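Local coordinates for protein Xaa-Pro Dipeptidase (Alteromonas macleodii, PDB 2QS8) that probably removes the C-terminal residue from dipeptides or short peptides as a metal-dependent carboxypeptidase of the amidohydrolase superfamily, holding methionine in its TIM-barrel active site, at residues L266-G271 and K319-A324; A181-Y186 and K226-W231; D33-S38 and I404-L409; L56-V61 and A385-P390. All coordinates share one frame; numbering follows the deposited sequence.

Contact 1 of 4, residues L266-G271 and K319-A324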
loop_
_atom_site.group_PDB
_atom_site.type_symbol
_atom_site.label_atom_id
_atom_site.label_comp_id
_atom_site.label_asym_id
_atom_site.label_seq_id
_atom_site.Cartn_x
_atom_site.Cartn_y
_atom_site.Cartn_z
ATOM N N LEU A 266 -31.566 9.237 -8.403
ATOM C CA LEU A 266 -30.195 9.074 -8.861
ATOM C C LEU A 266 -30.128 7.916 -9.848
ATOM O O LEU A 266 -29.488 8.020 -10.885
ATOM C CB LEU A 266 -29.261 8.811 -7.678
ATOM C CG LEU A 266 -28.885 10.048 -6.861
ATOM C CD1 LEU A 266 -28.148 9.633 -5.602
ATOM C CD2 LEU A 266 -28.015 10.976 -7.712
HETATM N N MSE A 267 -30.797 6.812 -9.533
HETATM C CA MSE A 267 -30.786 5.662 -10.427
HETATM C C MSE A 267 -31.442 5.959 -11.766
HETATM O O MSE A 267 -31.007 5.459 -12.803
HETATM C CB MSE A 267 -31.476 4.480 -9.766
HETATM C CG MSE A 267 -30.622 3.811 -8.723
HETATM SE SE MSE A 267 -31.622 2.321 -7.952
HETATM C CE MSE A 267 -31.353 0.951 -9.353
ATOM N N ILE A 268 -32.482 6.784 -11.738
ATOM C CA ILE A 268 -33.172 7.159 -12.957
ATOM C C ILE A 268 -32.269 8.059 -13.798
ATOM O O ILE A 268 -32.166 7.892 -15.008
ATOM C CB ILE A 268 -34.480 7.909 -12.643
ATOM C CG1 ILE A 268 -35.449 6.958 -11.937
ATOM C CG2 ILE A 268 -35.103 8.440 -13.926
ATOM C CD1 ILE A 268 -36.692 7.627 -11.415
ATOM N N GLU A 269 -31.610 9.005 -13.144
ATOM C CA GLU A 269 -30.722 9.937 -13.833
ATOM C C GLU A 269 -29.505 9.266 -14.458
ATOM O O GLU A 269 -29.052 9.665 -15.527
ATOM C CB GLU A 269 -30.250 11.008 -12.857
ATOM C CG GLU A 269 -29.388 12.091 -13.467
ATOM C CD GLU A 269 -28.661 12.910 -12.406
ATOM O OE1 GLU A 269 -29.315 13.343 -11.428
ATOM O OE2 GLU A 269 -27.436 13.123 -12.551
ATOM N N ASN A 270 -28.973 8.257 -13.776
ATOM C CA ASN A 270 -27.794 7.540 -14.249
ATOM C C ASN A 270 -28.153 6.302 -15.072
ATOM O O ASN A 270 -27.277 5.649 -15.626
ATOM C CB ASN A 270 -26.917 7.127 -13.058
ATOM C CG ASN A 270 -26.284 8.318 -12.346
ATOM O OD1 ASN A 270 -25.403 8.983 -12.887
ATOM N ND2 ASN A 270 -26.737 8.589 -11.131
ATOM N N GLY A 271 -29.444 5.990 -15.143
ATOM C CA GLY A 271 -29.888 4.825 -15.891
ATOM C C GLY A 271 -29.396 3.522 -15.284
ATOM O O GLY A 271 -28.971 2.618 -15.999
ATOM N N LYS A 319 -42.185 4.700 -9.385
ATOM C CA LYS A 319 -41.332 5.870 -9.579
ATOM C C LYS A 319 -40.662 5.866 -10.957
ATOM O O LYS A 319 -40.143 6.889 -11.405
ATOM C CB LYS A 319 -40.262 5.921 -8.493
ATOM C CG LYS A 319 -39.401 7.167 -8.521
ATOM C CD LYS A 319 -40.156 8.375 -7.992
ATOM C CE LYS A 319 -39.261 9.605 -7.926
ATOM N NZ LYS A 319 -39.964 10.755 -7.290
ATOM N N GLY A 320 -40.656 4.712 -11.618
ATOM C CA GLY A 320 -40.057 4.632 -12.939
ATOM C C GLY A 320 -38.615 4.164 -13.013
ATOM O O GLY A 320 -37.955 4.356 -14.037
ATOM N N VAL A 321 -38.115 3.558 -11.938
ATOM C CA VAL A 321 -36.750 3.044 -11.899
ATOM C C VAL A 321 -36.636 1.838 -12.832
ATOM O O VAL A 321 -37.508 0.973 -12.842
ATOM C CB VAL A 321 -36.366 2.605 -10.467
ATOM C CG1 VAL A 321 -35.009 1.918 -10.472
ATOM C CG2 VAL A 321 -36.350 3.804 -9.544
ATOM N N LYS A 322 -35.567 1.775 -13.618
ATOM C CA LYS A 322 -35.380 0.650 -14.525
ATOM C C LYS A 322 -35.243 -0.634 -13.709
ATOM O O LYS A 322 -34.564 -0.660 -12.677
ATOM C CB LYS A 322 -34.144 0.872 -15.393
ATOM C CG LYS A 322 -34.247 2.112 -16.261
ATOM C CD LYS A 322 -32.882 2.542 -16.762
ATOM C CE LYS A 322 -32.406 1.662 -17.885
ATOM N NZ LYS A 322 -33.240 1.915 -19.091
ATOM N N ILE A 323 -35.890 -1.696 -14.181
ATOM C CA ILE A 323 -35.882 -2.966 -13.484
ATOM C C ILE A 323 -35.565 -4.152 -14.382
ATOM O O ILE A 323 -36.107 -4.281 -15.480
ATOM C CB ILE A 323 -37.254 -3.207 -12.802
ATOM C CG1 ILE A 323 -37.423 -2.229 -11.634
ATOM C CG2 ILE A 323 -37.376 -4.648 -12.343
ATOM C CD1 ILE A 323 -38.775 -2.295 -10.938
ATOM N N ALA A 324 -34.671 -5.015 -13.899
ATOM C CA ALA A 324 -34.282 -6.222 -14.618
ATOM C C ALA A 324 -34.483 -7.410 -13.674
ATOM O O ALA A 324 -34.196 -7.317 -12.475
ATOM C CB ALA A 324 -32.825 -6.135 -15.061
HETATM O O HOH W 1 -33.321 3.492 -13.609
#

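Contact 2 of 4, residues A181-Y186 and K226-W231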
loop_
_atom_site.group_PDB
_atom_site.type_symbol
_atom_site.label_atom_id
_atom_site.label_comp_id
_atom_site.label_asym_id
_atom_site.label_seq_id
_atom_site.Cartn_x
_atom_site.Cartn_y
_atom_site.Cartn_z
ATOM N N ALA A 181 -7.898 -6.194 -7.080
ATOM C CA ALA A 181 -9.027 -7.121 -6.992
ATOM C C ALA A 181 -9.858 -7.200 -8.284
ATOM O O ALA A 181 -10.296 -8.283 -8.680
ATOM C CB ALA A 181 -9.927 -6.742 -5.812
ATOM N N VAL A 182 -10.095 -6.062 -8.926
ATOM C CA VAL A 182 -10.859 -6.054 -10.163
ATOM C C VAL A 182 -10.043 -6.759 -11.249
ATOM O O VAL A 182 -10.555 -7.602 -11.966
ATOM C CB VAL A 182 -11.190 -4.614 -10.614
ATOM C CG1 VAL A 182 -11.754 -4.610 -12.026
ATOM C CG2 VAL A 182 -12.193 -4.002 -9.656
ATOM N N ARG A 183 -8.767 -6.412 -11.355
ATOM C CA ARG A 183 -7.904 -7.039 -12.335
ATOM C C ARG A 183 -7.772 -8.549 -12.105
ATOM O O ARG A 183 -7.657 -9.312 -13.069
ATOM C CB ARG A 183 -6.536 -6.355 -12.338
ATOM C CG ARG A 183 -6.564 -4.984 -13.037
ATOM C CD ARG A 183 -5.283 -4.185 -12.831
ATOM N NE ARG A 183 -5.279 -2.935 -13.587
ATOM C CZ ARG A 183 -4.649 -1.830 -13.195
ATOM N NH1 ARG A 183 -3.968 -1.813 -12.053
ATOM N NH2 ARG A 183 -4.697 -0.740 -13.934
ATOM N N GLN A 184 -7.811 -8.984 -10.840
ATOM C CA GLN A 184 -7.718 -10.411 -10.538
ATOM C C GLN A 184 -8.932 -11.148 -11.103
ATOM O O GLN A 184 -8.820 -12.278 -11.574
ATOM C CB GLN A 184 -7.654 -10.656 -9.025
ATOM C CG GLN A 184 -7.450 -12.112 -8.652
ATOM C CD GLN A 184 -6.148 -12.664 -9.204
ATOM O OE1 GLN A 184 -5.122 -11.982 -9.199
ATOM N NE2 GLN A 184 -6.180 -13.910 -9.674
ATOM N N ARG A 185 -10.095 -10.506 -11.045
ATOM C CA ARG A 185 -11.298 -11.133 -11.579
ATOM C C ARG A 185 -11.160 -11.241 -13.101
ATOM O O ARG A 185 -11.596 -12.219 -13.699
ATOM C CB ARG A 185 -12.540 -10.333 -11.174
ATOM C CG ARG A 185 -13.409 -11.045 -10.132
ATOM C CD ARG A 185 -12.598 -11.999 -9.245
ATOM N NE ARG A 185 -11.908 -11.296 -8.182
ATOM C CZ ARG A 185 -10.958 -11.814 -7.416
ATOM N NH1 ARG A 185 -10.550 -13.062 -7.577
ATOM N NH2 ARG A 185 -10.411 -11.059 -6.476
ATOM N N TYR A 186 -10.549 -10.234 -13.714
ATOM C CA TYR A 186 -10.311 -10.266 -15.153
ATOM C C TYR A 186 -9.357 -11.441 -15.436
ATOM O O TYR A 186 -9.524 -12.189 -16.400
ATOM C CB TYR A 186 -9.639 -8.960 -15.611
ATOM C CG TYR A 186 -8.890 -9.068 -16.914
ATOM C CD1 TYR A 186 -9.568 -9.197 -18.132
ATOM C CD2 TYR A 186 -7.499 -9.053 -16.936
ATOM C CE1 TYR A 186 -8.870 -9.306 -19.339
ATOM C CE2 TYR A 186 -6.792 -9.159 -18.130
ATOM C CZ TYR A 186 -7.481 -9.284 -19.328
ATOM O OH TYR A 186 -6.779 -9.373 -20.504
ATOM N N LYS A 226 -14.306 -0.357 -16.016
ATOM C CA LYS A 226 -14.502 0.269 -17.315
ATOM C C LYS A 226 -13.298 -0.019 -18.224
ATOM O O LYS A 226 -13.460 -0.346 -19.399
ATOM C CB LYS A 226 -14.699 1.776 -17.147
ATOM C CG LYS A 226 -14.993 2.505 -18.447
ATOM C CD LYS A 226 -15.082 4.017 -18.249
ATOM C CE LYS A 226 -15.263 4.739 -19.583
ATOM N NZ LYS A 226 -15.440 6.218 -19.431
ATOM N N ASP A 227 -12.094 0.091 -17.672
ATOM C CA ASP A 227 -10.887 -0.183 -18.454
ATOM C C ASP A 227 -10.856 -1.624 -18.955
ATOM O O ASP A 227 -10.188 -1.926 -19.935
ATOM C CB ASP A 227 -9.619 0.078 -17.630
ATOM C CG ASP A 227 -9.291 1.564 -17.496
ATOM O OD1 ASP A 227 -9.964 2.409 -18.139
ATOM O OD2 ASP A 227 -8.343 1.878 -16.745
ATOM N N TYR A 228 -11.577 -2.515 -18.289
ATOM C CA TYR A 228 -11.578 -3.899 -18.718
ATOM C C TYR A 228 -12.891 -4.318 -19.383
ATOM O O TYR A 228 -13.119 -5.499 -19.634
ATOM C CB TYR A 228 -11.229 -4.815 -17.529
ATOM C CG TYR A 228 -9.789 -4.635 -17.081
ATOM C CD1 TYR A 228 -9.396 -3.488 -16.381
ATOM C CD2 TYR A 228 -8.801 -5.544 -17.464
ATOM C CE1 TYR A 228 -8.060 -3.245 -16.087
ATOM C CE2 TYR A 228 -7.451 -5.307 -17.175
ATOM C CZ TYR A 228 -7.095 -4.150 -16.488
ATOM O OH TYR A 228 -5.779 -3.882 -16.218
ATOM N N GLY A 229 -13.734 -3.336 -19.690
ATOM C CA GLY A 229 -15.004 -3.617 -20.333
ATOM C C GLY A 229 -15.878 -4.555 -19.522
ATOM O O GLY A 229 -16.528 -5.449 -20.069
HETATM N N MSE A 230 -15.891 -4.346 -18.212
HETATM C CA MSE A 230 -16.670 -5.184 -17.310
HETATM C C MSE A 230 -17.835 -4.424 -16.698
HETATM O O MSE A 230 -17.692 -3.256 -16.341
HETATM C CB MSE A 230 -15.752 -5.704 -16.212
HETATM C CG MSE A 230 -14.626 -6.547 -16.760
HETATM SE SE MSE A 230 -13.414 -7.102 -15.324
HETATM C CE MSE A 230 -14.196 -8.852 -14.792
ATOM N N TRP A 231 -19.000 -5.067 -16.607
ATOM C CA TRP A 231 -20.149 -4.414 -15.985
ATOM C C TRP A 231 -19.954 -4.528 -14.478
ATOM O O TRP A 231 -19.154 -5.344 -14.012
ATOM C CB TRP A 231 -21.476 -5.071 -16.401
ATOM C CG TRP A 231 -21.433 -6.574 -16.539
ATOM C CD1 TRP A 231 -21.378 -7.282 -17.701
ATOM C CD2 TRP A 231 -21.463 -7.545 -15.479
ATOM N NE1 TRP A 231 -21.382 -8.631 -17.437
ATOM C CE2 TRP A 231 -21.435 -8.821 -16.085
ATOM C CE3 TRP A 231 -21.521 -7.460 -14.082
ATOM C CZ2 TRP A 231 -21.451 -10.006 -15.339
ATOM C CZ3 TRP A 231 -21.538 -8.639 -13.339
ATOM C CH2 TRP A 231 -21.507 -9.893 -13.969
HETATM O O HOH W 2 -6.219 -0.056 -16.362
#

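Contact 3 of 4, residues D33-S38 and I404-L409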
loop_
_atom_site.group_PDB
_atom_site.type_symbol
_atom_site.label_atom_id
_atom_site.label_comp_id
_atom_site.label_asym_id
_atom_site.label_seq_id
_atom_site.Cartn_x
_atom_site.Cartn_y
_atom_site.Cartn_z
ATOM N N ASP A 33 -32.656 -20.994 -38.528
ATOM C CA ASP A 33 -31.597 -21.402 -39.441
ATOM C C ASP A 33 -30.292 -21.365 -38.643
ATOM O O ASP A 33 -29.764 -20.291 -38.336
ATOM C CB ASP A 33 -31.545 -20.442 -40.633
ATOM C CG ASP A 33 -30.496 -20.830 -41.657
ATOM O OD1 ASP A 33 -30.274 -22.040 -41.865
ATOM O OD2 ASP A 33 -29.899 -19.919 -42.263
ATOM N N GLY A 34 -29.779 -22.543 -38.303
ATOM C CA GLY A 34 -28.573 -22.599 -37.502
ATOM C C GLY A 34 -28.933 -22.136 -36.097
ATOM O O GLY A 34 -29.882 -22.645 -35.495
ATOM N N ASN A 35 -28.195 -21.164 -35.573
ATOM C CA ASN A 35 -28.466 -20.649 -34.235
ATOM C C ASN A 35 -29.178 -19.298 -34.326
ATOM O O ASN A 35 -29.296 -18.573 -33.336
ATOM C CB ASN A 35 -27.156 -20.508 -33.456
ATOM C CG ASN A 35 -26.226 -19.470 -34.058
ATOM O OD1 ASN A 35 -26.396 -19.043 -35.202
ATOM N ND2 ASN A 35 -25.228 -19.066 -33.288
ATOM N N ILE A 36 -29.666 -18.980 -35.524
ATOM C CA ILE A 36 -30.347 -17.711 -35.775
ATOM C C ILE A 36 -31.824 -17.830 -36.144
ATOM O O ILE A 36 -32.250 -18.799 -36.765
ATOM C CB ILE A 36 -29.640 -16.946 -36.927
ATOM C CG1 ILE A 36 -28.172 -16.716 -36.577
ATOM C CG2 ILE A 36 -30.328 -15.608 -37.185
ATOM C CD1 ILE A 36 -27.966 -15.886 -35.323
ATOM N N ILE A 37 -32.599 -16.823 -35.756
ATOM C CA ILE A 37 -34.010 -16.755 -36.104
ATOM C C ILE A 37 -33.969 -16.040 -37.459
ATOM O O ILE A 37 -33.728 -14.838 -37.521
ATOM C CB ILE A 37 -34.802 -15.906 -35.086
ATOM C CG1 ILE A 37 -34.787 -16.591 -33.719
ATOM C CG2 ILE A 37 -36.225 -15.699 -35.564
ATOM C CD1 ILE A 37 -35.393 -15.760 -32.611
ATOM N N SER A 38 -34.176 -16.790 -38.540
ATOM C CA SER A 38 -34.120 -16.230 -39.890
ATOM C C SER A 38 -35.391 -15.559 -40.403
ATOM O O SER A 38 -35.333 -14.725 -41.301
ATOM C CB SER A 38 -33.692 -17.308 -40.885
ATOM O OG SER A 38 -34.589 -18.397 -40.862
ATOM N N ILE A 404 -35.287 -24.023 -26.111
ATOM C CA ILE A 404 -34.405 -24.035 -27.270
ATOM C C ILE A 404 -33.307 -23.015 -27.030
ATOM O O ILE A 404 -33.577 -21.878 -26.662
ATOM C CB ILE A 404 -35.148 -23.658 -28.569
ATOM C CG1 ILE A 404 -36.275 -24.668 -28.826
ATOM C CG2 ILE A 404 -34.174 -23.650 -29.733
ATOM C CD1 ILE A 404 -37.166 -24.341 -30.017
ATOM N N LYS A 405 -32.067 -23.427 -27.235
ATOM C CA LYS A 405 -30.943 -22.533 -27.022
ATOM C C LYS A 405 -29.979 -22.648 -28.186
ATOM O O LYS A 405 -29.545 -23.745 -28.536
ATOM C CB LYS A 405 -30.228 -22.896 -25.724
ATOM C CG LYS A 405 -28.962 -22.098 -25.461
ATOM C CD LYS A 405 -28.070 -22.874 -24.503
ATOM C CE LYS A 405 -26.706 -22.250 -24.361
ATOM N NZ LYS A 405 -25.822 -23.154 -23.591
ATOM N N ASP A 406 -29.659 -21.503 -28.779
ATOM C CA ASP A 406 -28.760 -21.437 -29.920
ATOM C C ASP A 406 -29.284 -22.287 -31.079
ATOM O O ASP A 406 -28.517 -22.955 -31.773
ATOM C CB ASP A 406 -27.357 -21.899 -29.509
ATOM C CG ASP A 406 -26.259 -21.166 -30.256
ATOM O OD1 ASP A 406 -26.283 -19.910 -30.278
ATOM O OD2 ASP A 406 -25.367 -21.842 -30.811
ATOM N N GLY A 407 -30.598 -22.256 -31.280
ATOM C CA GLY A 407 -31.196 -23.016 -32.362
ATOM C C GLY A 407 -31.331 -24.509 -32.124
ATOM O O GLY A 407 -31.739 -25.237 -33.029
ATOM N N LEU A 408 -30.984 -24.976 -30.924
ATOM C CA LEU A 408 -31.094 -26.403 -30.601
ATOM C C LEU A 408 -32.140 -26.662 -29.521
ATOM O O LEU A 408 -32.254 -25.911 -28.550
ATOM C CB LEU A 408 -29.739 -26.970 -30.167
ATOM C CG LEU A 408 -28.766 -27.433 -31.264
ATOM C CD1 LEU A 408 -28.505 -26.323 -32.274
ATOM C CD2 LEU A 408 -27.461 -27.866 -30.614
ATOM N N LEU A 409 -32.905 -27.732 -29.702
ATOM C CA LEU A 409 -33.965 -28.099 -28.771
ATOM C C LEU A 409 -33.467 -29.055 -27.693
ATOM O O LEU A 409 -32.919 -30.114 -27.999
ATOM C CB LEU A 409 -35.121 -28.752 -29.537
ATOM C CG LEU A 409 -36.371 -29.160 -28.753
ATOM C CD1 LEU A 409 -37.192 -27.934 -28.390
ATOM C CD2 LEU A 409 -37.202 -30.103 -29.594
#

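Contact 4 of 4, residues L56-V61 and A385-P390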
loop_
_atom_site.group_PDB
_atom_site.type_symbol
_atom_site.label_atom_id
_atom_site.label_comp_id
_atom_site.label_asym_id
_atom_site.label_seq_id
_atom_site.Cartn_x
_atom_site.Cartn_y
_atom_site.Cartn_z
ATOM N N LEU A 56 -46.183 -26.157 -31.884
ATOM C CA LEU A 56 -46.517 -25.578 -30.590
ATOM C C LEU A 56 -47.777 -24.720 -30.680
ATOM O O LEU A 56 -47.912 -23.712 -29.975
ATOM C CB LEU A 56 -45.342 -24.728 -30.083
ATOM C CG LEU A 56 -43.947 -25.363 -30.023
ATOM C CD1 LEU A 56 -42.955 -24.338 -29.490
ATOM C CD2 LEU A 56 -43.957 -26.600 -29.134
ATOM N N ARG A 57 -48.697 -25.126 -31.549
ATOM C CA ARG A 57 -49.944 -24.391 -31.740
ATOM C C ARG A 57 -50.738 -24.296 -30.442
ATOM O O ARG A 57 -51.517 -23.367 -30.249
ATOM C CB ARG A 57 -50.790 -25.062 -32.831
ATOM C CG ARG A 57 -50.148 -25.047 -34.218
ATOM C CD ARG A 57 -50.944 -25.877 -35.212
ATOM N NE ARG A 57 -50.821 -27.309 -34.951
ATOM C CZ ARG A 57 -51.790 -28.198 -35.153
ATOM N NH1 ARG A 57 -52.970 -27.806 -35.622
ATOM N NH2 ARG A 57 -51.582 -29.480 -34.880
ATOM N N ASP A 58 -50.519 -25.247 -29.543
ATOM C CA ASP A 58 -51.223 -25.266 -28.266
ATOM C C ASP A 58 -50.386 -24.653 -27.137
ATOM O O ASP A 58 -50.736 -24.760 -25.964
ATOM C CB ASP A 58 -51.617 -26.707 -27.924
ATOM C CG ASP A 58 -50.416 -27.639 -27.821
ATOM O OD1 ASP A 58 -49.473 -27.510 -28.635
ATOM O OD2 ASP A 58 -50.416 -28.514 -26.930
ATOM N N HIS A 59 -49.292 -23.992 -27.507
ATOM C CA HIS A 59 -48.386 -23.364 -26.546
ATOM C C HIS A 59 -48.207 -21.868 -26.782
ATOM O O HIS A 59 -48.543 -21.339 -27.843
ATOM C CB HIS A 59 -47.003 -23.997 -26.629
ATOM C CG HIS A 59 -46.956 -25.428 -26.199
ATOM N ND1 HIS A 59 -46.548 -25.811 -24.939
ATOM C CD2 HIS A 59 -47.235 -26.569 -26.870
ATOM C CE1 HIS A 59 -46.574 -27.129 -24.854
ATOM N NE2 HIS A 59 -46.987 -27.614 -26.012
ATOM N N THR A 60 -47.670 -21.196 -25.768
ATOM C CA THR A 60 -47.356 -19.785 -25.850
ATOM C C THR A 60 -45.832 -19.774 -25.861
ATOM O O THR A 60 -45.196 -20.323 -24.961
ATOM C CB THR A 60 -47.855 -19.001 -24.627
ATOM O OG1 THR A 60 -49.291 -18.987 -24.614
ATOM C CG2 THR A 60 -47.325 -17.568 -24.658
ATOM N N VAL A 61 -45.254 -19.185 -26.902
ATOM C CA VAL A 61 -43.809 -19.111 -27.044
ATOM C C VAL A 61 -43.300 -17.764 -26.536
ATOM O O VAL A 61 -43.958 -16.729 -26.707
ATOM C CB VAL A 61 -43.390 -19.299 -28.530
ATOM C CG1 VAL A 61 -41.893 -19.079 -28.687
ATOM C CG2 VAL A 61 -43.772 -20.698 -29.005
ATOM N N ALA A 385 -41.348 -22.333 -24.425
ATOM C CA ALA A 385 -42.780 -22.445 -24.651
ATOM C C ALA A 385 -43.427 -22.992 -23.392
ATOM O O ALA A 385 -42.774 -23.658 -22.600
ATOM C CB ALA A 385 -43.050 -23.357 -25.822
ATOM N N VAL A 386 -44.711 -22.705 -23.206
ATOM C CA VAL A 386 -45.435 -23.169 -22.030
ATOM C C VAL A 386 -46.907 -23.272 -22.382
ATOM O O VAL A 386 -47.386 -22.535 -23.241
ATOM C CB VAL A 386 -45.272 -22.173 -20.857
ATOM C CG1 VAL A 386 -45.799 -20.803 -21.255
ATOM C CG2 VAL A 386 -45.995 -22.683 -19.632
ATOM N N LYS A 387 -47.618 -24.195 -21.736
ATOM C CA LYS A 387 -49.045 -24.360 -21.972
ATOM C C LYS A 387 -49.776 -23.365 -21.084
ATOM O O LYS A 387 -49.651 -23.399 -19.860
ATOM C CB LYS A 387 -49.491 -25.779 -21.625
ATOM C CG LYS A 387 -48.976 -26.848 -22.569
ATOM C CD LYS A 387 -49.438 -28.228 -22.119
ATOM C CE LYS A 387 -48.839 -29.332 -22.975
ATOM N NZ LYS A 387 -49.221 -30.694 -22.482
ATOM N N GLY A 388 -50.526 -22.462 -21.699
ATOM C CA GLY A 388 -51.252 -21.475 -20.926
ATOM C C GLY A 388 -50.862 -20.066 -21.309
ATOM O O GLY A 388 -49.948 -19.864 -22.100
ATOM N N ASN A 389 -51.560 -19.091 -20.744
ATOM C CA ASN A 389 -51.298 -17.687 -21.032
ATOM C C ASN A 389 -50.623 -17.016 -19.841
ATOM O O ASN A 389 -51.262 -16.752 -18.825
ATOM C CB ASN A 389 -52.609 -16.961 -21.341
ATOM C CG ASN A 389 -52.384 -15.604 -21.982
ATOM O OD1 ASN A 389 -51.463 -14.867 -21.607
ATOM N ND2 ASN A 389 -53.234 -15.258 -22.949
ATOM N N PRO A 390 -49.316 -16.732 -19.951
ATOM C CA PRO A 390 -48.555 -16.090 -18.876
ATOM C C PRO A 390 -49.108 -14.729 -18.458
ATOM O O PRO A 390 -48.977 -14.332 -17.300
ATOM C CB PRO A 390 -47.154 -15.979 -19.471
ATOM C CG PRO A 390 -47.086 -17.159 -20.383
ATOM C CD PRO A 390 -48.424 -17.121 -21.058
#

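Contact 1 of 4, residues L266-G271 and K319-A324
A water does the polar work between 266-271 and 319-324, which share no direct hydrogen bond. It accepts from Lys-322 N at 2.8 Å and gives a weak bond to Met-267 O at 3.1 Å. That carbonyl lies in the last turn of helix 261-270, where Gly-271, with positive phi, is the C-prime residue of a Schellman motif and Thr-272 N turns back to the same oxygen. Gly-320 closes helix 299-319 with a Schellman motif of its own, and the chain leaving it passes close to the end of helix 261-270. The C-terminal ends of both helices thus meet beside barrel strand 273-275, where Lys-322 and Ala-324 bond the backbone of Tyr-274. Val-321 is the apolar hub. The bend of Met-267, a selenomethionine, at chi3 (80°) swings its CE to 3.9 Å from Val-321 CG1, while Ile-268 CG1 crosses the valine at about a right angle, 4.1 Å from CG2. Ile-268 runs on extended, its CD1 ending 3.5 Å from Lys-319 O and also touching the CG of that lysine. Lys-322, bent at chi3 and again at chi4, lays its CD 3.9 Å from Gly-271 CA. Directly between the segments, the contact is one of methyl and methylene groups, with the water giving the Lys-322 N-H an acceptor and Met-267 O an extra, weak donor.

Contact 2 of 4, residues A181-Y186 and K226-W231
One face of the Tyr-186 ring carries Tyr-228 CD2, 3.6 Å above the plane and offset toward the rim, while Arg-183 O lies at the edge of the same ring. The two tyrosine rings are oblique, their planes 55° apart and centroids 5.0 Å apart. At the edge of the Arg-183 guanidinium sit Tyr-228 OH and a water, guanidinium and Tyr-228 ring planes 69° apart. The arginine chain, extended from CG to NE, crosses the tyrosine at about a right angle, and NE donates to Tyr-228 OH at 2.8 Å, somewhat bent (138°) and tilted from the guanidinium plane. The water takes a bond from Arg-183 NH2 and gives one to Asp-227 OD2. Next to the tyrosines, Met-230, a selenomethionine, brings SE to 4.2 Å from Tyr-186 CB. This buried contact joins helix 175-188 to the end of helix 215-227, successive helices of the barrel. An alanine at Tyr-228 would lose the ring over Tyr-186 and the acceptor of Arg-183 NE, and would probably leave the arginine less well fixed. Arg-183 also bridges to Glu-217 of the second subunit, and Tyr-186 OH bonds Ser-207 N there. Tyr-228 is thus one of several partners holding Arg-183, and is likely to help orient its charge at the subunit interface.

Contact 3 of 4, residues D33-S38 and I404-L409
Hydrogen bonding across the contact comes down to a single weak link, Asn-35 ND2 to Asp-406 OD1 at 3.3 Å. The two side chains run alongside one another in the same direction, with amide and carboxylate planes 90° apart. Asn-35 CG sits near +65° in chi1, flanked by both the backbone N and the carbonyl carbon, which sets its amide beside the acid. The stronger partner of Asp-406 OD1 is Arg-136, in a salt bridge; an alanine in place of Asp-406 would remove both links and the counter-charge of Arg-136, and would probably loosen the meeting of the two turns. Backbone CA-H...O contacts come next. Gly-407 CA points at Gly-34 O from 3.4 Å, nearly straight (165° at the hydrogen), and Asn-35 CA approaches Asp-406 O at the same 3.4 Å but more bent. Two beta-hairpin tips are meeting here, in the small beta domain built from both ends of the chain: a type II' turn from Asp-33 to Ile-36 and a type I' turn from Lys-405 to Leu-408. Each turn is closed by a pair of its own backbone bonds, such as Asp-33 N to Ile-36 O at 2.8 Å. Steric fit is the last kind: Gly-407 has no side chain to collide with Gly-34 O and Asn-35 CA, and the CA atoms of Asn-35 and Gly-407 stand 4.1 Å apart.

Contact 4 of 4, residues L56-V61 and A385-P390
Thr-60 makes the first shell with backbone and side chain together. It forms an antiparallel hydrogen-bonded pair with Val-386: Thr-60 N gives an almost straight bond (171°) to Val-386 O at 2.9 Å, and Val-386 N returns one to Thr-60 O at 3.0 Å. Both donors lie in the plane of the carbonyl they reach. Thr-60 OG1, beside its own backbone N (chi1 -67°), donates to Gly-388 O at 2.7 Å from above that carbonyl plane, and CG2, anti to N, meets Pro-390 CD tip to tip at 3.8 Å. The threonine thereby ties down the chain from Val-386 to Pro-390. On the other face, Ala-385 CB touches Leu-56 CD1 at 3.8 Å and Val-61 CG2 at 4.2 Å; Val-61 and Ala-385 are a non-hydrogen-bonded pair. Alongside, His-59 and Lys-387 run the same way, with His-59 CE1 3.3 Å from Lys-387 CG. A second shell sets these groups in place: the type I turn from Leu-56 to His-59, with His-59 N bonded to Leu-56 O, carries the chain round the corner. The contact pairs strands from the N- and C-terminal parts of the chain in the beta domain beside the TIM barrel. Strand 60-67 lies here between strands 9-16 (parallel) and 383-386 (antiparallel), with Val-402 of strand 400-405 packing on Leu-56 and Ala-385.

Contacts 1 and 2 belong to the TIM barrel, contacts 3 and 4 to the beta domain beside it. The centres of contacts 3 and 4 lie 18 Å apart, with nearest atoms about 6 Å apart, and neighbouring strands 383-386 and 400-405 connect them. Contacts 1 and 2 have centres 24 Å apart; contacts 2 and 4, at 41 Å between centres, stand on opposite sides of the chain's centre. None touches another. Several lead along the chain to the magnesium and methionine site: strand 60-67, which passes through contact 4, leads on to metal ligands His-69 and His-71; 319-324 precedes Asp-328; and strand 231-236, entered from contact 2, carries pocket residue His-235.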